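Local atomic coordinates of phosphoribosyl-aminoimidazole carboxylase (Aspergillus clavatus, PDB entry 3K5I), a protein that probably catalyses the ATP-dependent carboxylation of 5-aminoimidazole ribonucleotide to N5-carboxyaminoimidazole ribonucleotide in purine biosynthesis. Residues Gly32-Arg37 with His361-Gly366; Ser331-Ile336 with Met374-Val379. All coordinates share one frame; numbering follows the deposited sequence.

Contact 1 brings the first turn of helix 34-46 against the turn after strand 358-362, at the pocket where 5-aminoimidazole ribonucleotide (AIR) is bound. Contact 2 pairs strands 331-337 and 373-380 of the large antiparallel sheet. The contact centres lie about 13 Å apart, and the sheet links them, since its outermost strand 358-362 is the neighbour of strand 373-380. H376 joins them: its N lies 2.8 Å from H361 O, and its ND1 lies 2.7 Å from Y363 OH, both probable hydrogen bonds. K365 of contact 1 touches AIR directly, whereas the nearest atoms of the M374 side chain in contact 2 and AIR are about 6 Å apart.

Contact 1. Residues Gly32-Arg37 with His361-Gly366; sequences GGQLGR and HLYSKG. With AIR (5-aminoimidazole ribonucleotide), chain I.
The two backbones come closest at Q34 and Y363, whose CA atoms are 5.5 Å apart, where the start of helix 34-46 faces the turn that follows strand 358-362. G33 occupies the N-cap position of the helix. Q34 CB sits over the centre of the Y363 ring, 3.3 Å from the centroid, a CH-pi contact. Bent at chi2 (-97°), the rest of the Q34 side chain lays its amide nearly parallel to that ring. The amide oxygen OE1 then receives a hydrogen bond of 2.9 Å from K365 NZ, which approaches from above the carbonyl plane, 37° out of it. NZ also bonds to the phosphate oxygen O6 of AIR (2.8 Å) and to K373 O. A water accepting from Q34 NE2 at 3.0 Å lies beside the ribose of AIR. On the helix side, L35 N gives a nearly straight hydrogen bond of 2.8 Å to the ribose hydroxyl O2' of AIR, against which the backbone of G33 is closely packed. R37 leaves in the other direction: with CG anti to the backbone N (chi1 -171°) and an extended chain, its guanidinium meets the turn obliquely, NH1 lying 3.2 Å from S364 CB while bonding to P59 O. N47 of the second subunit packs on R37 as well, placing this end of the contact at the dimer interface. The glycine-rich turn and the first turn of the helix fit a Rossmann-type GxGxxG pattern in the preATP-grasp region, and together with K365 they form part of the AIR site, which E93, Y172, D173, R175 and R372 also line, gripping the ribose and phosphate from two distant parts of the chain.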
loop_
_atom_site.group_PDB
_atom_site.type_symbol
_atom_site.label_atom_id
_atom_site.label_comp_id
_atom_site.label_asym_id
_atom_site.label_seq_id
_atom_site.Cartn_x
_atom_site.Cartn_y
_atom_site.Cartn_z
ATOM N N GLY A 32 6.784 -5.603 -16.645
ATOM C CA GLY A 32 7.009 -4.791 -15.424
ATOM C C GLY A 32 6.322 -3.414 -15.500
ATOM O O GLY A 32 6.929 -2.366 -15.250
ATOM N N GLY A 33 5.034 -3.514 -15.826
ATOM C CA GLY A 33 4.113 -2.438 -15.997
ATOM C C GLY A 33 3.374 -2.323 -14.696
ATOM O O GLY A 33 3.891 -2.723 -13.668
ATOM N N GLN A 34 2.222 -1.676 -14.736
ATOM C CA GLN A 34 1.571 -1.377 -13.477
ATOM C C GLN A 34 1.214 -2.555 -12.666
ATOM O O GLN A 34 1.156 -2.517 -11.429
ATOM C CB GLN A 34 0.319 -0.535 -13.715
ATOM C CG GLN A 34 -0.760 -1.265 -14.494
ATOM C CD GLN A 34 -0.726 -0.937 -15.982
ATOM O OE1 GLN A 34 0.372 -0.597 -16.560
ATOM N NE2 GLN A 34 -1.911 -0.964 -16.623
ATOM N N LEU A 35 0.976 -3.642 -13.391
ATOM C CA LEU A 35 0.535 -4.855 -12.711
ATOM C C LEU A 35 1.715 -5.401 -11.948
ATOM O O LEU A 35 1.613 -5.755 -10.790
ATOM C CB LEU A 35 -0.032 -5.882 -13.717
ATOM C CG LEU A 35 -1.396 -5.566 -14.337
ATOM C CD1 LEU A 35 -1.881 -6.756 -15.181
ATOM C CD2 LEU A 35 -2.510 -5.121 -13.320
ATOM N N GLY A 36 2.826 -5.503 -12.668
ATOM C CA GLY A 36 4.049 -6.032 -12.151
ATOM C C GLY A 36 4.322 -5.119 -11.049
ATOM O O GLY A 36 4.769 -5.622 -10.029
ATOM N N ARG A 37 4.035 -3.834 -11.199
ATOM C CA ARG A 37 4.369 -3.000 -10.009
ATOM C C ARG A 37 3.552 -3.229 -8.724
ATOM O O ARG A 37 4.006 -3.078 -7.578
ATOM C CB ARG A 37 4.318 -1.530 -10.428
ATOM C CG ARG A 37 4.827 -0.517 -9.414
ATOM C CD ARG A 37 4.412 0.894 -9.863
ATOM N NE ARG A 37 4.683 2.016 -8.937
ATOM C CZ ARG A 37 5.655 2.902 -9.141
ATOM N NH1 ARG A 37 6.480 2.751 -10.175
ATOM N NH2 ARG A 37 5.794 3.919 -8.309
ATOM N N HIS A 361 -3.368 5.892 -7.084
ATOM C CA HIS A 361 -2.297 5.048 -7.539
ATOM C C HIS A 361 -1.924 5.512 -8.903
ATOM O O HIS A 361 -2.686 5.249 -9.846
ATOM C CB HIS A 361 -2.825 3.604 -7.731
ATOM C CG HIS A 361 -3.272 2.958 -6.457
ATOM N ND1 HIS A 361 -2.572 1.918 -5.884
ATOM C CD2 HIS A 361 -4.338 3.203 -5.649
ATOM C CE1 HIS A 361 -3.176 1.568 -4.759
ATOM N NE2 HIS A 361 -4.241 2.334 -4.591
ATOM N N LEU A 362 -0.745 6.107 -9.024
ATOM C CA LEU A 362 -0.229 6.517 -10.340
ATOM C C LEU A 362 0.805 5.422 -10.641
ATOM O O LEU A 362 1.574 4.983 -9.773
ATOM C CB LEU A 362 0.545 7.849 -10.261
ATOM C CG LEU A 362 -0.450 8.972 -9.969
ATOM C CD1 LEU A 362 0.191 10.294 -9.521
ATOM C CD2 LEU A 362 -1.281 9.150 -11.250
ATOM N N TYR A 363 0.832 5.024 -11.912
ATOM C CA TYR A 363 1.719 3.995 -12.445
ATOM C C TYR A 363 3.186 4.316 -12.791
ATOM O O TYR A 363 3.921 3.359 -13.092
ATOM C CB TYR A 363 1.102 3.376 -13.702
ATOM C CG TYR A 363 -0.236 2.712 -13.326
ATOM C CD1 TYR A 363 -1.177 2.386 -14.296
ATOM C CD2 TYR A 363 -0.564 2.433 -11.992
ATOM C CE1 TYR A 363 -2.427 1.875 -13.910
ATOM C CE2 TYR A 363 -1.828 1.872 -11.607
ATOM C CZ TYR A 363 -2.749 1.581 -12.579
ATOM O OH TYR A 363 -4.005 0.999 -12.289
ATOM N N SER A 364 3.628 5.578 -12.684
ATOM C CA SER A 364 5.014 5.939 -13.036
ATOM C C SER A 364 5.219 5.485 -14.517
ATOM O O SER A 364 6.319 5.035 -14.867
ATOM C CB SER A 364 6.085 5.314 -12.095
ATOM O OG SER A 364 7.223 6.189 -11.901
ATOM N N LYS A 365 4.212 5.589 -15.400
ATOM C CA LYS A 365 4.330 5.131 -16.829
ATOM C C LYS A 365 4.950 5.976 -17.960
ATOM O O LYS A 365 5.127 5.552 -19.125
ATOM C CB LYS A 365 3.046 4.406 -17.303
ATOM C CG LYS A 365 2.926 2.949 -16.814
ATOM C CD LYS A 365 1.518 2.380 -16.996
ATOM C CE LYS A 365 1.148 2.337 -18.493
ATOM N NZ LYS A 365 -0.132 1.552 -18.487
ATOM N N GLY A 366 5.242 7.214 -17.618
ATOM C CA GLY A 366 5.870 8.109 -18.587
ATOM C C GLY A 366 4.907 8.953 -19.386
ATOM O O GLY A 366 4.031 9.618 -18.815
HETATM N N1 AIR I . -1.389 -5.313 -18.546
HETATM C C2 AIR I . -1.107 -6.592 -18.926
HETATM N N3 AIR I . -2.021 -7.168 -19.705
HETATM C C4 AIR I . -2.994 -6.189 -19.796
HETATM C C5 AIR I . -2.628 -5.038 -19.102
HETATM N N6 AIR I . -3.269 -3.837 -18.945
HETATM C "C1'" AIR I . -0.637 -4.290 -17.782
HETATM C "C2'" AIR I . 0.730 -4.786 -17.257
HETATM C "C3'" AIR I . 1.446 -4.655 -18.613
HETATM C "C4'" AIR I . 1.037 -3.221 -18.956
HETATM O "O4'" AIR I . -0.387 -3.287 -18.749
HETATM O "O2'" AIR I . 1.349 -4.127 -16.134
HETATM O "O3'" AIR I . 2.817 -4.949 -18.451
HETATM C "C5'" AIR I . 1.635 -2.025 -19.673
HETATM O "O5'" AIR I . 0.728 -1.409 -20.631
HETATM P P AIR I . 1.280 -0.179 -21.522
HETATM O O6 AIR I . 0.398 1.158 -21.257
HETATM O O7 AIR I . 1.164 -0.707 -22.910
HETATM O O8 AIR I . 2.708 0.073 -21.092
HETATM O O HOH W 1 -1.702 -0.858 -19.598
HETATM O O HOH W 2 1.801 3.458 -7.741
#

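Contact 2. Residues Ser331-Ile336 with Met374-Val379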
loop_
_atom_site.group_PDB
_atom_site.type_symbol
_atom_site.label_atom_id
_atom_site.label_comp_id
_atom_site.label_asym_id
_atom_site.label_seq_id
_atom_site.Cartn_x
_atom_site.Cartn_y
_atom_site.Cartn_z
ATOM N N SER A 331 -16.667 -0.156 -2.437
ATOM C CA SER A 331 -15.712 0.689 -3.141
ATOM C C SER A 331 -15.904 0.821 -4.640
ATOM O O SER A 331 -16.623 0.078 -5.310
ATOM C CB SER A 331 -14.269 0.479 -2.693
ATOM O OG SER A 331 -13.821 -0.851 -2.862
ATOM N N ILE A 332 -15.275 1.857 -5.158
ATOM C CA ILE A 332 -15.392 2.108 -6.586
ATOM C C ILE A 332 -13.975 2.423 -7.099
ATOM O O ILE A 332 -13.254 3.214 -6.473
ATOM C CB ILE A 332 -16.336 3.380 -6.859
ATOM C CG1 ILE A 332 -17.741 3.109 -6.334
ATOM C CG2 ILE A 332 -16.602 3.630 -8.379
ATOM C CD1 ILE A 332 -18.548 4.380 -6.208
ATOM N N MET A 333 -13.571 1.832 -8.223
ATOM C CA MET A 333 -12.247 2.163 -8.765
ATOM C C MET A 333 -12.581 2.782 -10.106
ATOM O O MET A 333 -13.437 2.254 -10.866
ATOM C CB MET A 333 -11.341 0.929 -8.935
ATOM C CG MET A 333 -9.940 1.126 -9.621
ATOM S SD MET A 333 -9.764 -0.068 -10.998
ATOM C CE MET A 333 -10.833 0.550 -12.178
ATOM N N LEU A 334 -11.879 3.892 -10.335
ATOM C CA LEU A 334 -11.958 4.656 -11.580
ATOM C C LEU A 334 -10.567 4.603 -12.262
ATOM O O LEU A 334 -9.539 4.775 -11.609
ATOM C CB LEU A 334 -12.351 6.112 -11.275
ATOM C CG LEU A 334 -12.422 6.990 -12.536
ATOM C CD1 LEU A 334 -13.714 6.877 -13.328
ATOM C CD2 LEU A 334 -12.347 8.391 -12.064
ATOM N N ASN A 335 -10.475 4.314 -13.555
ATOM C CA ASN A 335 -9.152 4.265 -14.175
ATOM C C ASN A 335 -8.828 5.679 -14.569
ATOM O O ASN A 335 -9.774 6.388 -14.812
ATOM C CB ASN A 335 -9.166 3.443 -15.488
ATOM C CG ASN A 335 -8.726 2.009 -15.251
ATOM O OD1 ASN A 335 -8.102 1.704 -14.218
ATOM N ND2 ASN A 335 -9.079 1.110 -16.167
ATOM N N ILE A 336 -7.547 6.035 -14.661
ATOM C CA ILE A 336 -7.069 7.321 -15.120
ATOM C C ILE A 336 -6.418 6.944 -16.436
ATOM O O ILE A 336 -5.350 6.359 -16.521
ATOM C CB ILE A 336 -6.011 7.874 -14.246
ATOM C CG1 ILE A 336 -6.601 8.148 -12.870
ATOM C CG2 ILE A 336 -5.489 9.160 -14.847
ATOM C CD1 ILE A 336 -5.497 8.614 -12.022
ATOM N N MET A 374 -2.900 5.020 -17.080
ATOM C CA MET A 374 -1.883 5.708 -16.346
ATOM C C MET A 374 -1.892 5.679 -14.835
ATOM O O MET A 374 -0.917 6.105 -14.184
ATOM C CB MET A 374 -2.095 7.157 -16.806
ATOM C CG MET A 374 -1.903 7.345 -18.344
ATOM S SD MET A 374 -0.382 6.687 -19.029
ATOM C CE MET A 374 1.144 7.623 -18.333
ATOM N N GLY A 375 -2.985 5.186 -14.256
ATOM C CA GLY A 375 -3.053 5.117 -12.821
ATOM C C GLY A 375 -4.555 4.781 -12.536
ATOM O O GLY A 375 -5.296 4.518 -13.465
ATOM N N HIS A 376 -4.981 4.714 -11.277
ATOM C CA HIS A 376 -6.345 4.432 -10.831
ATOM C C HIS A 376 -6.539 5.049 -9.471
ATOM O O HIS A 376 -5.564 5.318 -8.777
ATOM C CB HIS A 376 -6.735 2.953 -10.833
ATOM C CG HIS A 376 -6.176 2.151 -9.684
ATOM N ND1 HIS A 376 -5.033 1.390 -9.821
ATOM C CD2 HIS A 376 -6.628 1.919 -8.420
ATOM C CE1 HIS A 376 -4.800 0.728 -8.699
ATOM N NE2 HIS A 376 -5.749 1.038 -7.822
ATOM N N ILE A 377 -7.807 5.313 -9.149
ATOM C CA ILE A 377 -8.188 5.910 -7.880
ATOM C C ILE A 377 -9.189 4.928 -7.340
ATOM O O ILE A 377 -10.072 4.427 -8.069
ATOM C CB ILE A 377 -9.093 7.130 -7.982
ATOM C CG1 ILE A 377 -8.480 8.118 -8.955
ATOM C CG2 ILE A 377 -9.276 7.768 -6.563
ATOM C CD1 ILE A 377 -7.043 8.341 -8.617
ATOM N N THR A 378 -9.029 4.636 -6.059
ATOM C CA THR A 378 -10.012 3.712 -5.504
ATOM C C THR A 378 -10.697 4.438 -4.353
ATOM O O THR A 378 -10.017 4.877 -3.428
ATOM C CB THR A 378 -9.403 2.361 -4.963
ATOM O OG1 THR A 378 -9.004 1.516 -6.024
ATOM C CG2 THR A 378 -10.479 1.526 -4.272
ATOM N N VAL A 379 -12.020 4.491 -4.392
ATOM C CA VAL A 379 -12.743 5.132 -3.258
ATOM C C VAL A 379 -13.598 4.146 -2.421
ATOM O O VAL A 379 -14.405 3.352 -2.949
ATOM C CB VAL A 379 -13.603 6.301 -3.786
ATOM C CG1 VAL A 379 -14.433 6.951 -2.701
ATOM C CG2 VAL A 379 -12.699 7.302 -4.411
#
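The imidazole of H376 is met obliquely by M333, whose side chain crosses it at about a right angle. With M333 CG anti to the backbone N (chi1 175°), that atom comes within 3.6 Å of H376 CD2, and SD lies 4.8 Å from the ring centroid in a sulfur-aromatic contact, 32° off the normal. The H376 ring also stacks with the imidazoles of H361 and H297, and its ND1 is hydrogen-bonded to Y363 OH. The N335 amide lies on the same side of the sheet, its plane 64° from that ring; its ND2 is bonded to C236 O and N294 OD1. I332, L334, I336, I377 and V379 point to the other side, where I336 CD1 and I377 CD1 meet at 3.7 Å. Between these layers the strands run antiparallel. L334 and I377 form a hydrogen-bonded pair, L334 N to I377 O at 2.9 Å and I377 N to L334 O at 3.1 Å, while V379 N donates to I332 O at 2.7 Å. At the other end M374 and G375 both face I336: M374 N bonds to I336 O at 2.8 Å, and the bond from G375 N to the same oxygen is weak. This is a classic beta bulge in an antiparallel pair, within the C-terminal carboxylase family region, where helices 344-352 and 384-399 pack on the face carrying I332, I336, I377 and V379.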